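Local structure of p1 (Rice yellow mottle virus, 6TY0) at residues A[42-47]-A[86-91]; A[6-11]-A[78-83]; A[11-16]-A[47-52]. The protein suppresses RNA silencing for the virus and has a role in its spread, the chain here being the N-terminal part of a protein with two unrelated zinc fingers. All coordinates share one frame; numbering follows the deposited sequence.

How the contacts relate
All three contacts gather round strand 45-51 of the four-stranded mixed sheet, where it lies between strands 2-10 and 80-81. Contact 1 joins the beginning of this strand and the loop before it to strand 86-90, and so links the two sheets of this part of the protein. Contact 2 spans strands 2-10 and 80-81, and contact 3 ties the turn into helix 15-21 to strand 45-51; both hold the four-stranded sheet and the helix entry away from the zinc site. Their centres are about 7 Å apart, whereas that of contact 1 is about 15 and 20 Å from theirs. Along the chain contact 3 is nested within the loop closed by contact 2; contact 1 alternates with both.

Contact 1: A[42-47]-A[86-91]; sequences RDPSLR and VHFDVV
Phe88 brings the edge of its ring against the loop 42-44, with CZ only 3.4 Å from Arg42 O and 4.4 Å from Pro44 CD. Both partners lie near the plane of the ring, so the rim, not a face, meets the loop. The first torsion (chi1 -71°) sets CG anti to the carbonyl carbon and carries the ring off strand 86-90 towards segment 42-47. Two residues earlier on the same strand, Val86 points the same way and divides its two methyls between two partners. CG1, anti to the backbone N, meets the pyrrolidine ring of Pro44 at CG, 4.2 Å away. CG2, anti to the carbonyl carbon, is taken by Leu46, whose CD1 comes to 3.9 Å and whose CD2 to 4.1 Å, the two side chains crossing obliquely. The contact links the two mixed sheets of the domain: Pro44 and Leu46 are hydrogen-bonded through their backbones to strand 2-10, as Val86 is to strand 54-64. Phe62 meets the Phe88 ring with planes about 30° apart, and the Phe88 side chain is about 12 Å from a bound zinc ion. The two segments are thus joined by apolar side chains without a mutual hydrogen bond, and the approach of Arg42 O to the ring rim probably adds a mild attraction to the weakly positive edge hydrogens.

Contact 2: A[6-11]-A[78-83]; sequences VLIRPT and KYFTNI
A CH-pi contact leads the interactions between segments 6-11 and 78-83. The branch methyl CG2 of Ile8 sits over one face of the Phe80 ring, 3.9 Å from its centroid and 16° off the normal. It is displaced towards the root of the ring, lying 3.8 Å from Phe80 CG, and the two side chains slide past each other in opposite directions. In Ile8 CG2 stands anti to the backbone N, which turns this methyl to the ring while the CG1 branch runs elsewhere. That second branch carries the aliphatic part of the contact: the end methyl CD1 of Ile8 lies against Ile83, about equally near its CD1 (4.3 Å) and its CG2, and both isoleucines also rest on Val77 of strand 70-77. Pro10 adds a further apolar touch, its CB lying 4.2 Å from Phe80 CE1. Strands 2-10 and 80-81 are not partners in the four-stranded mixed sheet; strand 45-51 runs between them, parallel to the first and antiparallel to the second. The Phe80 side chain spans the sheet to Ala26 on the opposite outermost strand, and touches Tyr23 as well. Backbone atoms of segment 6-11 also meet the ring. The far part of Phe80 approaches the Arg9-Pro10 peptide obliquely, its CE1 lying 3.8 Å from Pro10 N. On the same part of the ring, Phe80 CZ comes within 4.0 Å of Ile8 O. Charge enters only at the flank: the Arg9 side chain starts away from segment 78-83, and its NH1 lies close to the like-charged Arg47 NH2.

Contact 3: A[11-16]-A[47-52]; sequences TEQTAA and RADFNP
The backbones come together at two points, with CA atoms 5.3 Å apart at Thr11 and Arg47 and 5.5 Å apart at Thr14 and Phe50. Between these points residues 11-14 form a type I beta turn, closed by Thr14 N to Thr11 O at 3.1 Å, which leads from strand 2-10 into helix 15-21. Thr11 N donates to Ala48 O at 2.7 Å, but the bond is bent (137°) and the donor stands 43° out of the carbonyl plane. The side chains then bind further along strand 45-51. Thr11 OG1, in the crowded position between its backbone N and carbonyl carbon, donates to Asp49 OD1 at 2.6 Å; Asp49 OD1 receives it on its anti lone pair, turned away from OD2. The other carboxylate oxygen is held by Asn82 ND2, which probably holds the rotation of the carboxylate. Thr14 adopts the same hydroxyl placement, and its OG1 accepts Phe50 N at 3.0 Å in a straighter bond of 152°. Thr14 occupies the N-cap position, yet its side chain makes no capping bond. The Phe50 ring leads away to pack on Ala18 and Val21 of the helix. Arg47 gives its CB to Thr11 CG2, while its guanidinium turns to Pro10 O through NH1. The methyl of Thr14, CG2, lies 3.5 Å from Phe50 O.

Contact 1: A[42-47]-A[86-91]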
ATOM      1  N   ARG A  42       9.827   8.943   7.507  1.00 41.81           N
ATOM      2  CA  ARG A  42      10.725   9.479   6.493  1.00 47.97           C
ATOM      3  C   ARG A  42      11.326   8.339   5.718  1.00 44.94           C
ATOM      4  O   ARG A  42      11.524   7.250   6.265  1.00 40.81           O
ATOM      5  CB  ARG A  42      11.862  10.288   7.148  1.00 53.06           C
ATOM      6  CG  ARG A  42      11.361  11.497   7.919  1.00 60.90           C
ATOM      7  CD  ARG A  42      12.392  12.088   8.865  1.00 67.79           C
ATOM      8  NE  ARG A  42      11.883  13.370   9.333  1.00 82.30           N
ATOM      9  CZ  ARG A  42      11.848  14.497   8.607  1.00 95.58           C
ATOM     10  NH1 ARG A  42      12.329  14.544   7.361  1.00 92.71           N
ATOM     11  NH2 ARG A  42      11.328  15.601   9.140  1.00105.98           N
ATOM     12  N   ASP A  43      11.668   8.629   4.471  1.00 43.08           N
ATOM     13  CA  ASP A  43      12.280   7.642   3.561  1.00 45.58           C
ATOM     14  C   ASP A  43      13.509   7.019   4.218  1.00 42.36           C
ATOM     15  O   ASP A  43      14.429   7.728   4.549  1.00 40.13           O
ATOM     16  CB  ASP A  43      12.687   8.306   2.245  1.00 46.31           C
ATOM     17  CG  ASP A  43      11.504   8.786   1.449  1.00 46.83           C
ATOM     18  OD1 ASP A  43      10.408   8.222   1.596  1.00 52.75           O
ATOM     19  OD2 ASP A  43      11.668   9.720   0.655  1.00 55.28           O
ATOM     20  N   PRO A  44      13.493   5.701   4.468  1.00 40.28           N
ATOM     21  CA  PRO A  44      14.647   5.075   5.084  1.00 37.47           C
ATOM     22  C   PRO A  44      15.755   4.693   4.116  1.00 38.98           C
ATOM     23  O   PRO A  44      15.514   4.467   2.911  1.00 38.64           O
ATOM     24  CB  PRO A  44      14.092   3.785   5.652  1.00 39.03           C
ATOM     25  CG  PRO A  44      12.942   3.468   4.798  1.00 41.24           C
ATOM     26  CD  PRO A  44      12.361   4.781   4.377  1.00 40.31           C
ATOM     27  N   SER A  45      16.933   4.542   4.703  1.00 36.57           N
ATOM     28  CA  SER A  45      18.145   4.141   4.035  1.00 40.36           C
ATOM     29  C   SER A  45      18.727   2.951   4.807  1.00 41.45           C
ATOM     30  O   SER A  45      18.970   3.054   6.006  1.00 41.98           O
ATOM     31  CB  SER A  45      19.095   5.320   4.032  1.00 42.42           C
ATOM     32  OG  SER A  45      20.261   5.003   3.309  1.00 48.03           O
ATOM     33  N   LEU A  46      18.874   1.808   4.142  1.00 38.62           N
ATOM     34  CA  LEU A  46      19.150   0.530   4.794  1.00 37.10           C
ATOM     35  C   LEU A  46      20.368  -0.153   4.189  1.00 42.57           C
ATOM     36  O   LEU A  46      20.732   0.115   3.027  1.00 40.33           O
ATOM     37  CB  LEU A  46      18.001  -0.431   4.598  1.00 38.37           C
ATOM     38  CG  LEU A  46      16.568   0.011   4.967  1.00 40.81           C
ATOM     39  CD1 LEU A  46      15.622  -1.048   4.484  1.00 39.42           C
ATOM     40  CD2 LEU A  46      16.393   0.255   6.475  1.00 39.06           C
ATOM     41  N   ARG A  47      20.955  -1.071   4.964  1.00 38.51           N
ATOM     42  CA  ARG A  47      22.067  -1.885   4.529  1.00 39.21           C
ATOM     43  C   ARG A  47      21.591  -3.292   4.570  1.00 38.13           C
ATOM     44  O   ARG A  47      21.043  -3.737   5.581  1.00 38.61           O
ATOM     45  CB  ARG A  47      23.263  -1.752   5.480  1.00 42.75           C
ATOM     46  CG  ARG A  47      23.952  -0.421   5.417  1.00 45.22           C
ATOM     47  CD  ARG A  47      25.012  -0.421   4.337  1.00 50.17           C
ATOM     48  NE  ARG A  47      25.482   0.935   4.114  1.00 55.33           N
ATOM     49  CZ  ARG A  47      26.232   1.326   3.087  1.00 61.93           C
ATOM     50  NH1 ARG A  47      26.635   0.462   2.158  1.00 60.35           N
ATOM     51  NH2 ARG A  47      26.583   2.598   2.994  1.00 65.07           N
ATOM     52  N   VAL A  86      11.497  -2.557   8.472  1.00 30.83           N
ATOM     53  CA  VAL A  86      11.352  -1.129   8.777  1.00 31.43           C
ATOM     54  C   VAL A  86      10.095  -0.974   9.611  1.00 31.24           C
ATOM     55  O   VAL A  86       9.042  -1.510   9.260  1.00 31.49           O
ATOM     56  CB  VAL A  86      11.196  -0.288   7.506  1.00 34.82           C
ATOM     57  CG1 VAL A  86      11.052   1.210   7.850  1.00 34.17           C
ATOM     58  CG2 VAL A  86      12.374  -0.554   6.573  1.00 34.65           C
ATOM     59  N   HIS A  87      10.210  -0.245  10.702  1.00 31.02           N
ATOM     60  CA  HIS A  87       9.123  -0.065  11.672  1.00 35.08           C
ATOM     61  C   HIS A  87       8.931   1.390  11.923  1.00 35.03           C
ATOM     62  O   HIS A  87       9.855   2.063  12.309  1.00 35.31           O
ATOM     63  CB  HIS A  87       9.491  -0.698  13.010  1.00 39.64           C
ATOM     64  CG  HIS A  87       9.474  -2.176  12.963  1.00 38.69           C
ATOM     65  ND1 HIS A  87       8.335  -2.880  12.658  1.00 44.51           N
ATOM     66  CD2 HIS A  87      10.448  -3.090  13.146  1.00 40.52           C
ATOM     67  CE1 HIS A  87       8.607  -4.172  12.655  1.00 43.88           C
ATOM     68  NE2 HIS A  87       9.879  -4.325  12.965  1.00 40.69           N
ATOM     69  N   PHE A  88       7.732   1.881  11.666  1.00 33.85           N
ATOM     70  CA  PHE A  88       7.363   3.238  12.042  1.00 34.12           C
ATOM     71  C   PHE A  88       6.371   3.109  13.166  1.00 35.15           C
ATOM     72  O   PHE A  88       5.180   2.876  12.936  1.00 36.12           O
ATOM     73  CB  PHE A  88       6.742   3.966  10.851  1.00 34.12           C
ATOM     74  CG  PHE A  88       7.741   4.297   9.792  1.00 31.70           C
ATOM     75  CD1 PHE A  88       8.757   5.199  10.058  1.00 34.76           C
ATOM     76  CD2 PHE A  88       7.705   3.681   8.572  1.00 32.63           C
ATOM     77  CE1 PHE A  88       9.713   5.486   9.090  1.00 36.67           C
ATOM     78  CE2 PHE A  88       8.666   3.940   7.602  1.00 35.22           C
ATOM     79  CZ  PHE A  88       9.667   4.863   7.855  1.00 35.17           C
ATOM     80  N   ASP A  89       6.896   3.217  14.388  1.00 36.41           N
ATOM     81  CA  ASP A  89       6.086   3.296  15.611  1.00 37.60           C
ATOM     82  C   ASP A  89       5.940   4.767  15.947  1.00 39.30           C
ATOM     83  O   ASP A  89       6.837   5.353  16.525  1.00 36.12           O
ATOM     84  CB  ASP A  89       6.745   2.512  16.753  1.00 38.18           C
ATOM     85  CG  ASP A  89       6.867   1.019  16.419  1.00 40.38           C
ATOM     86  OD1 ASP A  89       5.855   0.412  16.065  1.00 41.05           O
ATOM     87  OD2 ASP A  89       7.976   0.480  16.462  1.00 41.02           O
ATOM     88  N   VAL A  90       4.812   5.358  15.560  1.00 36.50           N
ATOM     89  CA  VAL A  90       4.691   6.794  15.571  1.00 34.72           C
ATOM     90  C   VAL A  90       3.323   7.179  16.089  1.00 35.46           C
ATOM     91  O   VAL A  90       2.519   6.330  16.364  1.00 33.71           O
ATOM     92  CB  VAL A  90       4.868   7.341  14.138  1.00 37.35           C
ATOM     93  CG1 VAL A  90       6.240   6.971  13.599  1.00 37.86           C
ATOM     94  CG2 VAL A  90       3.760   6.839  13.215  1.00 35.72           C
ATOM     95  N   VAL A  91       3.093   8.470  16.245  1.00 35.40           N
ATOM     96  CA  VAL A  91       1.770   8.999  16.575  1.00 35.40           C
ATOM     97  C   VAL A  91       1.116   9.310  15.245  1.00 33.17           C
ATOM     98  O   VAL A  91       1.660  10.087  14.446  1.00 34.06           O
ATOM     99  CB  VAL A  91       1.837  10.247  17.490  1.00 34.56           C
ATOM    100  CG1 VAL A  91       0.456  10.787  17.769  1.00 37.88           C
ATOM    101  CG2 VAL A  91       2.578   9.924  18.787  1.00 38.01           C
TER

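Contact 2: A[6-11]-A[78-83]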
ATOM      1  N   VAL A   6      12.611   3.663  -0.339  1.00 32.84           N
ATOM      2  CA  VAL A   6      13.557   2.922   0.475  1.00 33.46           C
ATOM      3  C   VAL A   6      14.826   2.663  -0.333  1.00 33.21           C
ATOM      4  O   VAL A   6      14.765   2.081  -1.409  1.00 33.32           O
ATOM      5  CB  VAL A   6      12.998   1.563   0.875  1.00 35.98           C
ATOM      6  CG1 VAL A   6      13.990   0.821   1.753  1.00 34.57           C
ATOM      7  CG2 VAL A   6      11.658   1.740   1.587  1.00 41.01           C
ATOM      8  N   LEU A   7      15.953   3.166   0.164  1.00 32.05           N
ATOM      9  CA  LEU A   7      17.261   2.998  -0.494  1.00 33.80           C
ATOM     10  C   LEU A   7      17.960   1.852   0.186  1.00 33.27           C
ATOM     11  O   LEU A   7      18.044   1.815   1.423  1.00 34.41           O
ATOM     12  CB  LEU A   7      18.099   4.252  -0.351  1.00 34.18           C
ATOM     13  CG  LEU A   7      19.519   4.205  -0.929  1.00 38.58           C
ATOM     14  CD1 LEU A   7      19.526   4.082  -2.444  1.00 38.79           C
ATOM     15  CD2 LEU A   7      20.225   5.488  -0.510  1.00 40.83           C
ATOM     16  N   ILE A   8      18.389   0.879  -0.587  1.00 31.02           N
ATOM     17  CA  ILE A   8      19.107  -0.263  -0.021  1.00 33.29           C
ATOM     18  C   ILE A   8      20.525  -0.338  -0.601  1.00 35.82           C
ATOM     19  O   ILE A   8      20.690  -0.362  -1.820  1.00 36.50           O
ATOM     20  CB  ILE A   8      18.342  -1.541  -0.304  1.00 34.10           C
ATOM     21  CG1 ILE A   8      16.992  -1.484   0.432  1.00 35.58           C
ATOM     22  CG2 ILE A   8      19.127  -2.759   0.144  1.00 36.33           C
ATOM     23  CD1 ILE A   8      16.005  -2.406  -0.185  1.00 35.87           C
ATOM     24  N   ARG A   9      21.520  -0.348   0.264  1.00 33.10           N
ATOM     25  CA  ARG A   9      22.937  -0.512  -0.165  1.00 37.67           C
ATOM     26  C   ARG A   9      23.582  -1.723   0.546  1.00 38.32           C
ATOM     27  O   ARG A   9      23.094  -2.135   1.596  1.00 39.74           O
ATOM     28  CB  ARG A   9      23.718   0.748   0.156  1.00 39.53           C
ATOM     29  CG  ARG A   9      23.211   2.019  -0.507  1.00 45.57           C
ATOM     30  CD  ARG A   9      24.316   3.055  -0.553  1.00 53.04           C
ATOM     31  NE  ARG A   9      23.953   4.337   0.047  1.00 66.15           N
ATOM     32  CZ  ARG A   9      23.857   4.573   1.362  1.00 76.74           C
ATOM     33  NH1 ARG A   9      24.047   3.599   2.245  1.00 79.72           N
ATOM     34  NH2 ARG A   9      23.541   5.792   1.800  1.00 78.39           N
ATOM     35  N   PRO A  10      24.682  -2.270  -0.004  1.00 38.45           N
ATOM     36  CA  PRO A  10      25.236  -3.537   0.474  1.00 38.20           C
ATOM     37  C   PRO A  10      25.870  -3.381   1.856  1.00 39.67           C
ATOM     38  O   PRO A  10      26.359  -2.301   2.207  1.00 37.77           O
ATOM     39  CB  PRO A  10      26.329  -3.876  -0.558  1.00 41.83           C
ATOM     40  CG  PRO A  10      26.181  -2.867  -1.663  1.00 41.00           C
ATOM     41  CD  PRO A  10      25.543  -1.666  -1.046  1.00 38.56           C
ATOM     42  N   THR A  11      25.833  -4.437   2.647  1.00 42.00           N
ATOM     43  CA  THR A  11      26.627  -4.456   3.913  1.00 45.00           C
ATOM     44  C   THR A  11      28.109  -4.493   3.566  1.00 47.58           C
ATOM     45  O   THR A  11      28.453  -4.803   2.426  1.00 44.59           O
ATOM     46  CB  THR A  11      26.297  -5.713   4.697  1.00 44.55           C
ATOM     47  OG1 THR A  11      26.222  -6.823   3.781  1.00 46.72           O
ATOM     48  CG2 THR A  11      24.940  -5.567   5.390  1.00 43.60           C
ATOM     49  N   LYS A  78      15.303  -7.301  -5.861  1.00 36.80           N
ATOM     50  CA  LYS A  78      16.240  -8.202  -6.506  1.00 37.26           C
ATOM     51  C   LYS A  78      17.624  -8.014  -5.969  1.00 31.68           C
ATOM     52  O   LYS A  78      18.082  -6.896  -5.813  1.00 30.85           O
ATOM     53  CB  LYS A  78      16.262  -7.910  -8.004  1.00 41.53           C
ATOM     54  CG  LYS A  78      15.020  -8.375  -8.699  1.00 49.72           C
ATOM     55  CD  LYS A  78      15.132  -8.126 -10.184  1.00 60.10           C
ATOM     56  CE  LYS A  78      13.963  -8.791 -10.878  1.00 68.99           C
ATOM     57  NZ  LYS A  78      13.898  -8.365 -12.298  1.00 79.49           N
ATOM     58  N   TYR A  79      18.294  -9.132  -5.727  1.00 32.74           N
ATOM     59  CA  TYR A  79      19.715  -9.204  -5.333  1.00 34.82           C
ATOM     60  C   TYR A  79      20.108  -8.690  -3.981  1.00 34.87           C
ATOM     61  O   TYR A  79      21.297  -8.410  -3.739  1.00 33.72           O
ATOM     62  CB  TYR A  79      20.630  -8.544  -6.388  1.00 36.16           C
ATOM     63  CG  TYR A  79      20.144  -8.725  -7.807  1.00 42.64           C
ATOM     64  CD1 TYR A  79      19.923  -9.986  -8.369  1.00 45.19           C
ATOM     65  CD2 TYR A  79      19.846  -7.601  -8.571  1.00 48.24           C
ATOM     66  CE1 TYR A  79      19.445 -10.105  -9.692  1.00 46.38           C
ATOM     67  CE2 TYR A  79      19.396  -7.704  -9.859  1.00 46.54           C
ATOM     68  CZ  TYR A  79      19.189  -8.941 -10.412  1.00 47.58           C
ATOM     69  OH  TYR A  79      18.699  -8.906 -11.699  1.00 53.27           O
ATOM     70  N   PHE A  80      19.129  -8.450  -3.123  1.00 35.66           N
ATOM     71  CA  PHE A  80      19.433  -8.073  -1.758  1.00 35.85           C
ATOM     72  C   PHE A  80      18.601  -8.989  -0.860  1.00 38.72           C
ATOM     73  O   PHE A  80      17.445  -9.355  -1.176  1.00 41.00           O
ATOM     74  CB  PHE A  80      19.152  -6.614  -1.466  1.00 34.94           C
ATOM     75  CG  PHE A  80      20.205  -5.697  -1.944  1.00 34.95           C
ATOM     76  CD1 PHE A  80      21.362  -5.547  -1.248  1.00 37.33           C
ATOM     77  CD2 PHE A  80      20.039  -4.999  -3.115  1.00 38.74           C
ATOM     78  CE1 PHE A  80      22.349  -4.685  -1.677  1.00 38.00           C
ATOM     79  CE2 PHE A  80      21.024  -4.141  -3.572  1.00 40.09           C
ATOM     80  CZ  PHE A  80      22.177  -3.977  -2.851  1.00 42.58           C
ATOM     81  N   THR A  81      19.214  -9.363   0.246  1.00 37.94           N
ATOM     82  CA  THR A  81      18.611 -10.332   1.118  1.00 43.02           C
ATOM     83  C   THR A  81      18.874  -9.942   2.592  1.00 35.59           C
ATOM     84  O   THR A  81      19.706  -9.063   2.880  1.00 36.07           O
ATOM     85  CB  THR A  81      19.104 -11.733   0.667  1.00 47.47           C
ATOM     86  OG1 THR A  81      18.119 -12.702   1.009  1.00 56.33           O
ATOM     87  CG2 THR A  81      20.470 -12.092   1.265  1.00 48.47           C
ATOM     88  N   ASN A  82      18.156 -10.563   3.540  1.00 38.81           N
ATOM     89  CA  ASN A  82      18.257 -10.142   4.966  1.00 37.66           C
ATOM     90  C   ASN A  82      18.051  -8.656   5.138  1.00 35.38           C
ATOM     91  O   ASN A  82      18.815  -7.979   5.832  1.00 35.00           O
ATOM     92  CB  ASN A  82      19.607 -10.483   5.573  1.00 40.86           C
ATOM     93  CG  ASN A  82      19.937 -11.946   5.441  1.00 49.32           C
ATOM     94  OD1 ASN A  82      19.065 -12.808   5.604  1.00 55.05           O
ATOM     95  ND2 ASN A  82      21.197 -12.243   5.094  1.00 48.30           N
ATOM     96  N   ILE A  83      17.025  -8.132   4.475  1.00 35.92           N
ATOM     97  CA  ILE A  83      16.810  -6.708   4.497  1.00 36.43           C
ATOM     98  C   ILE A  83      16.199  -6.355   5.881  1.00 36.23           C
ATOM     99  O   ILE A  83      15.196  -6.932   6.272  1.00 37.40           O
ATOM    100  CB  ILE A  83      15.879  -6.283   3.346  1.00 37.40           C
ATOM    101  CG1 ILE A  83      16.468  -6.736   1.972  1.00 39.14           C
ATOM    102  CG2 ILE A  83      15.713  -4.764   3.360  1.00 36.42           C
ATOM    103  CD1 ILE A  83      15.529  -6.536   0.780  1.00 36.67           C
TER

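Contact 3: A[11-16]-A[47-52]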
ATOM      1  N   THR A  11      25.833  -4.437   2.647  1.00 42.00           N
ATOM      2  CA  THR A  11      26.627  -4.456   3.913  1.00 45.00           C
ATOM      3  C   THR A  11      28.109  -4.493   3.566  1.00 47.58           C
ATOM      4  O   THR A  11      28.453  -4.803   2.426  1.00 44.59           O
ATOM      5  CB  THR A  11      26.297  -5.713   4.697  1.00 44.55           C
ATOM      6  OG1 THR A  11      26.222  -6.823   3.781  1.00 46.72           O
ATOM      7  CG2 THR A  11      24.940  -5.567   5.390  1.00 43.60           C
ATOM      8  N   GLU A  12      28.992  -4.190   4.524  1.00 53.16           N
ATOM      9  CA  GLU A  12      30.459  -4.318   4.286  1.00 58.10           C
ATOM     10  C   GLU A  12      30.894  -5.702   3.823  1.00 53.25           C
ATOM     11  O   GLU A  12      31.752  -5.827   2.985  1.00 59.66           O
ATOM     12  CB  GLU A  12      31.255  -3.938   5.527  1.00 65.83           C
ATOM     13  CG  GLU A  12      31.166  -2.460   5.849  1.00 74.71           C
ATOM     14  CD  GLU A  12      31.963  -2.077   7.090  1.00 88.30           C
ATOM     15  OE1 GLU A  12      32.746  -2.917   7.592  1.00 92.92           O
ATOM     16  OE2 GLU A  12      31.806  -0.924   7.562  1.00 96.38           O
ATOM     17  N   GLN A  13      30.244  -6.737   4.318  1.00 52.21           N
ATOM     18  CA  GLN A  13      30.626  -8.097   4.017  1.00 53.64           C
ATOM     19  C   GLN A  13      30.202  -8.500   2.639  1.00 56.92           C
ATOM     20  O   GLN A  13      30.565  -9.588   2.189  1.00 62.76           O
ATOM     21  CB  GLN A  13      29.953  -9.091   4.975  1.00 61.21           C
ATOM     22  CG  GLN A  13      29.902  -8.649   6.426  1.00 74.76           C
ATOM     23  CD  GLN A  13      28.659  -7.815   6.765  1.00 73.97           C
ATOM     24  OE1 GLN A  13      27.536  -8.327   6.764  1.00 74.47           O
ATOM     25  NE2 GLN A  13      28.862  -6.531   7.068  1.00 70.69           N
ATOM     26  N   THR A  14      29.359  -7.713   1.974  1.00 52.39           N
ATOM     27  CA  THR A  14      28.949  -8.100   0.620  1.00 47.21           C
ATOM     28  C   THR A  14      29.273  -7.040  -0.388  1.00 41.12           C
ATOM     29  O   THR A  14      28.980  -7.251  -1.545  1.00 43.05           O
ATOM     30  CB  THR A  14      27.435  -8.406   0.502  1.00 48.45           C
ATOM     31  OG1 THR A  14      26.683  -7.257   0.915  1.00 41.24           O
ATOM     32  CG2 THR A  14      27.062  -9.633   1.330  1.00 49.04           C
ATOM     33  N   ALA A  15      29.887  -5.935   0.025  1.00 41.30           N
ATOM     34  CA  ALA A  15      30.029  -4.788  -0.865  1.00 45.02           C
ATOM     35  C   ALA A  15      30.999  -5.039  -2.026  1.00 54.03           C
ATOM     36  O   ALA A  15      30.841  -4.455  -3.104  1.00 50.16           O
ATOM     37  CB  ALA A  15      30.460  -3.559  -0.097  1.00 47.26           C
ATOM     38  N   ALA A  16      32.001  -5.894  -1.805  1.00 55.74           N
ATOM     39  CA  ALA A  16      33.040  -6.134  -2.816  1.00 53.75           C
ATOM     40  C   ALA A  16      32.427  -6.888  -3.972  1.00 49.86           C
ATOM     41  O   ALA A  16      32.605  -6.516  -5.125  1.00 51.58           O
ATOM     42  CB  ALA A  16      34.201  -6.931  -2.213  1.00 56.16           C
ATOM     43  N   ARG A  47      20.955  -1.071   4.964  1.00 38.51           N
ATOM     44  CA  ARG A  47      22.067  -1.885   4.529  1.00 39.21           C
ATOM     45  C   ARG A  47      21.591  -3.292   4.570  1.00 38.13           C
ATOM     46  O   ARG A  47      21.043  -3.737   5.581  1.00 38.61           O
ATOM     47  CB  ARG A  47      23.263  -1.752   5.480  1.00 42.75           C
ATOM     48  CG  ARG A  47      23.952  -0.421   5.417  1.00 45.22           C
ATOM     49  CD  ARG A  47      25.012  -0.421   4.337  1.00 50.17           C
ATOM     50  NE  ARG A  47      25.482   0.935   4.114  1.00 55.33           N
ATOM     51  CZ  ARG A  47      26.232   1.326   3.087  1.00 61.93           C
ATOM     52  NH1 ARG A  47      26.635   0.462   2.158  1.00 60.35           N
ATOM     53  NH2 ARG A  47      26.583   2.598   2.994  1.00 65.07           N
ATOM     54  N   ALA A  48      21.794  -4.010   3.477  1.00 35.04           N
ATOM     55  CA  ALA A  48      21.457  -5.409   3.413  1.00 35.00           C
ATOM     56  C   ALA A  48      22.516  -6.167   2.633  1.00 38.28           C
ATOM     57  O   ALA A  48      23.411  -5.563   2.023  1.00 41.97           O
ATOM     58  CB  ALA A  48      20.108  -5.580   2.738  1.00 34.99           C
ATOM     59  N   ASP A  49      22.359  -7.485   2.594  1.00 41.35           N
ATOM     60  CA  ASP A  49      23.359  -8.363   1.986  1.00 44.41           C
ATOM     61  C   ASP A  49      23.136  -8.554   0.497  1.00 39.17           C
ATOM     62  O   ASP A  49      22.177  -9.217   0.102  1.00 38.27           O
ATOM     63  CB  ASP A  49      23.320  -9.749   2.619  1.00 43.91           C
ATOM     64  CG  ASP A  49      23.899  -9.766   4.035  1.00 45.68           C
ATOM     65  OD1 ASP A  49      24.856  -9.004   4.348  1.00 48.05           O
ATOM     66  OD2 ASP A  49      23.348 -10.553   4.827  1.00 51.77           O
ATOM     67  N   PHE A  50      24.056  -8.025  -0.306  1.00 40.77           N
ATOM     68  CA  PHE A  50      23.997  -8.253  -1.736  1.00 38.98           C
ATOM     69  C   PHE A  50      24.148  -9.744  -1.994  1.00 40.56           C
ATOM     70  O   PHE A  50      24.960 -10.412  -1.389  1.00 45.52           O
ATOM     71  CB  PHE A  50      25.054  -7.458  -2.483  1.00 40.82           C
ATOM     72  CG  PHE A  50      25.112  -7.800  -3.949  1.00 43.98           C
ATOM     73  CD1 PHE A  50      24.188  -7.254  -4.839  1.00 42.40           C
ATOM     74  CD2 PHE A  50      26.072  -8.682  -4.442  1.00 44.93           C
ATOM     75  CE1 PHE A  50      24.194  -7.583  -6.175  1.00 41.09           C
ATOM     76  CE2 PHE A  50      26.092  -8.999  -5.796  1.00 47.25           C
ATOM     77  CZ  PHE A  50      25.155  -8.448  -6.660  1.00 41.94           C
ATOM     78  N   ASN A  51      23.339 -10.274  -2.875  1.00 40.71           N
ATOM     79  CA  ASN A  51      23.471 -11.642  -3.264  1.00 44.22           C
ATOM     80  C   ASN A  51      22.981 -11.808  -4.688  1.00 46.45           C
ATOM     81  O   ASN A  51      21.835 -11.470  -4.972  1.00 43.49           O
ATOM     82  CB  ASN A  51      22.640 -12.515  -2.359  1.00 48.29           C
ATOM     83  CG  ASN A  51      22.820 -13.980  -2.675  1.00 54.35           C
ATOM     84  OD1 ASN A  51      22.670 -14.419  -3.811  1.00 55.19           O
ATOM     85  ND2 ASN A  51      23.143 -14.746  -1.665  1.00 55.52           N
ATOM     86  N   PRO A  52      23.827 -12.351  -5.586  1.00 44.96           N
ATOM     87  CA  PRO A  52      23.499 -12.287  -7.020  1.00 44.11           C
ATOM     88  C   PRO A  52      22.403 -13.186  -7.491  1.00 39.63           C
ATOM     89  O   PRO A  52      21.952 -13.013  -8.599  1.00 44.41           O
ATOM     90  CB  PRO A  52      24.811 -12.668  -7.720  1.00 45.52           C
ATOM     91  CG  PRO A  52      25.640 -13.320  -6.669  1.00 49.22           C
ATOM     92  CD  PRO A  52      25.246 -12.677  -5.365  1.00 51.22           C
TER